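Local coordinates for RNA pseudouridylate synthase domain-containing protein 4 (Homo sapiens, PDB 5UBA) that catalyses the isomerization of uridine to pseudouridine in mitochondrial RNAs, including a 16S ribosomal RNA position needed for assembly of a functional mitochondrial ribosome, at residues His253-Leu259 against Asn270-Pro276. Residues are numbered along the deposited sequence; the frame is centred on the assembly and turned at random.
Sequences HARQLIL and NLVCKLP
With CG anti to the backbone N (chi1 179°), the ring of His253 swings across to the departing chain and lays its NE2 edge against the carbonyl of Cys273; Arg255, likewise anti but bent at chi2 (67°), curls back to the same oxygen. Two side chains thus stand in for backbone donors where regular pairing lapses, and the backbone adds one bond there, from Cys273 N to Arg255 O. The His253 NE2–Cys273 O bond, 2.9 Å long, lies close to the ring plane yet reaches the oxygen from well above the carbonyl plane, while Arg255 NH1 adds a weak bond of 3.0 Å to Cys273 O. ND1, at another edge of the ring, is hydrogen-bonded to Thr87 OG1, so both nitrogens are engaged and the ring's rotation is fixed. Leu275 CA and Pro276 CD lie over one face in CH-pi contact, and Cys273 SG sits at the edge, 4.8 Å from the His253 ring centroid.

From Gln256 and Val272 onward the strands pair regularly. Leu257 and Leu271 exchange two backbone bonds as an antiparallel hydrogen-bonded pair, flanked by the non-hydrogen-bonded pairs Gln256–Val272 and Ile258–Asn270. On the face carrying these four flanking residues, the extended Gln256 chain brings NE2 to Asn270 OD1 at 2.8 Å, the two amide planes 47° apart, and one water accepts from both Gln256 NE2 and Asn270 ND2. Leu257 and Leu271 turn to the buried face.

Arg255 and Gln256 together face Lys114 on the adjoining strand, a classic beta bulge. Strands 252-259 and 269-272 form a beta hairpin in the mixed sheet of the RluA-family pseudouridine synthase domain, which the chain leaves past Val272; Ala254's side chain lies about 10 Å from that of Asp83, the probable catalytic aspartate.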
loop_
_atom_site.group_PDB
_atom_site.type_symbol
_atom_site.label_atom_id
_atom_site.label_comp_id
_atom_site.label_asym_id
_atom_site.label_seq_id
_atom_site.Cartn_x
_atom_site.Cartn_y
_atom_site.Cartn_z
ATOM N N HIS A 253 0.544 -4.248 1.963
ATOM C CA HIS A 253 1.437 -3.918 3.068
ATOM C C HIS A 253 2.694 -3.188 2.568
ATOM O O HIS A 253 3.386 -3.683 1.665
ATOM C CB HIS A 253 1.843 -5.209 3.755
ATOM C CG HIS A 253 2.785 -5.030 4.901
ATOM N ND1 HIS A 253 2.443 -4.353 6.065
ATOM C CD2 HIS A 253 4.053 -5.463 5.070
ATOM C CE1 HIS A 253 3.461 -4.412 6.901
ATOM N NE2 HIS A 253 4.455 -5.066 6.327
ATOM N N ALA A 254 2.984 -2.042 3.197
ATOM C CA ALA A 254 4.237 -1.322 2.956
ATOM C C ALA A 254 5.306 -2.040 3.781
ATOM O O ALA A 254 5.442 -1.859 5.002
ATOM C CB ALA A 254 4.091 0.142 3.356
ATOM N N ARG A 255 6.008 -2.938 3.092
ATOM C CA ARG A 255 6.952 -3.853 3.695
ATOM C C ARG A 255 8.292 -3.237 4.021
ATOM O O ARG A 255 8.902 -3.557 5.046
ATOM C CB ARG A 255 7.156 -5.041 2.740
ATOM C CG ARG A 255 8.216 -6.028 3.154
ATOM C CD ARG A 255 7.825 -6.758 4.398
ATOM N NE ARG A 255 8.719 -7.875 4.623
ATOM C CZ ARG A 255 8.607 -8.723 5.635
ATOM N NH1 ARG A 255 7.633 -8.590 6.534
ATOM N NH2 ARG A 255 9.478 -9.735 5.733
ATOM N N GLN A 256 8.816 -2.446 3.108
ATOM C CA GLN A 256 10.172 -1.948 3.252
ATOM C C GLN A 256 10.329 -0.554 2.659
ATOM O O GLN A 256 9.744 -0.256 1.624
ATOM C CB GLN A 256 11.122 -2.913 2.544
ATOM C CG GLN A 256 12.591 -2.532 2.524
ATOM C CD GLN A 256 13.448 -3.632 1.946
ATOM O OE1 GLN A 256 13.060 -4.279 0.960
ATOM N NE2 GLN A 256 14.621 -3.868 2.551
ATOM N N LEU A 257 11.182 0.262 3.291
ATOM C CA LEU A 257 11.640 1.539 2.751
ATOM C C LEU A 257 13.129 1.611 2.904
ATOM O O LEU A 257 13.632 1.334 3.993
ATOM C CB LEU A 257 11.072 2.714 3.551
ATOM C CG LEU A 257 9.664 3.195 3.346
ATOM C CD1 LEU A 257 9.429 4.436 4.196
ATOM C CD2 LEU A 257 9.374 3.506 1.872
ATOM N N ILE A 258 13.845 1.987 1.851
ATOM C CA ILE A 258 15.291 2.206 1.974
ATOM C C ILE A 258 15.507 3.695 1.689
ATOM O O ILE A 258 15.236 4.161 0.578
ATOM C CB ILE A 258 16.133 1.315 1.046
ATOM C CG1 ILE A 258 15.744 -0.168 1.212
ATOM C CG2 ILE A 258 17.624 1.536 1.339
ATOM C CD1 ILE A 258 16.433 -1.086 0.219
ATOM N N LEU A 259 15.941 4.426 2.717
ATOM C CA LEU A 259 16.150 5.872 2.647
ATOM C C LEU A 259 17.652 6.109 2.514
ATOM O O LEU A 259 18.429 5.510 3.251
ATOM C CB LEU A 259 15.697 6.566 3.934
ATOM C CG LEU A 259 14.228 6.700 4.283
ATOM C CD1 LEU A 259 14.083 7.224 5.712
ATOM C CD2 LEU A 259 13.575 7.674 3.329
ATOM N N ASN A 270 17.403 1.157 6.242
ATOM C CA ASN A 270 16.685 0.069 5.595
ATOM C C ASN A 270 15.639 -0.428 6.577
ATOM O O ASN A 270 15.943 -1.169 7.509
ATOM C CB ASN A 270 17.687 -1.023 5.213
ATOM C CG ASN A 270 17.060 -2.151 4.417
ATOM O OD1 ASN A 270 15.915 -2.546 4.654
ATOM N ND2 ASN A 270 17.838 -2.706 3.473
ATOM N N LEU A 271 14.398 0.008 6.369
ATOM C CA LEU A 271 13.302 -0.178 7.326
ATOM C C LEU A 271 12.396 -1.274 6.826
ATOM O O LEU A 271 11.957 -1.229 5.664
ATOM C CB LEU A 271 12.500 1.122 7.442
ATOM C CG LEU A 271 13.307 2.339 7.922
ATOM C CD1 LEU A 271 12.626 3.640 7.587
ATOM C CD2 LEU A 271 13.577 2.326 9.420
ATOM N N VAL A 272 12.117 -2.278 7.654
ATOM C CA VAL A 272 11.237 -3.378 7.258
ATOM C C VAL A 272 10.220 -3.631 8.359
ATOM O O VAL A 272 10.591 -3.610 9.539
ATOM C CB VAL A 272 12.033 -4.658 6.943
ATOM C CG1 VAL A 272 11.103 -5.847 6.668
ATOM C CG2 VAL A 272 12.968 -4.416 5.764
ATOM N N CYS A 273 8.964 -3.892 7.966
ATOM C CA CYS A 273 7.830 -4.094 8.875
ATOM C C CYS A 273 7.234 -5.483 8.696
ATOM O O CYS A 273 6.912 -5.896 7.572
ATOM C CB CYS A 273 6.730 -3.040 8.619
ATOM S SG CYS A 273 5.443 -3.030 9.862
ATOM N N LYS A 274 7.031 -6.180 9.820
ATOM C CA LYS A 274 6.294 -7.440 9.816
ATOM C C LYS A 274 4.937 -7.302 9.152
ATOM O O LYS A 274 4.274 -6.259 9.224
ATOM C CB LYS A 274 6.056 -7.946 11.261
ATOM C CG LYS A 274 5.104 -7.103 12.084
ATOM C CD LYS A 274 4.936 -7.592 13.521
ATOM C CE LYS A 274 4.042 -6.656 14.323
ATOM N NZ LYS A 274 2.678 -6.500 13.743
ATOM N N LEU A 275 4.470 -8.412 8.574
ATOM C CA LEU A 275 3.134 -8.436 8.032
ATOM C C LEU A 275 2.104 -8.425 9.154
ATOM O O LEU A 275 2.370 -8.993 10.240
ATOM C CB LEU A 275 2.906 -9.708 7.214
ATOM C CG LEU A 275 3.606 -9.825 5.867
ATOM C CD1 LEU A 275 3.552 -11.265 5.359
ATOM C CD2 LEU A 275 2.998 -8.864 4.874
ATOM N N PRO A 276 0.937 -7.834 8.911
ATOM C CA PRO A 276 -0.145 -7.925 9.907
ATOM C C PRO A 276 -0.627 -9.359 10.062
ATOM O O PRO A 276 -0.553 -10.147 9.123
ATOM C CB PRO A 276 -1.260 -7.044 9.347
ATOM C CG PRO A 276 -0.756 -6.444 8.090
ATOM C CD PRO A 276 0.551 -7.046 7.725
HETATM O O HOH W 1 17.363 -5.147 1.722
#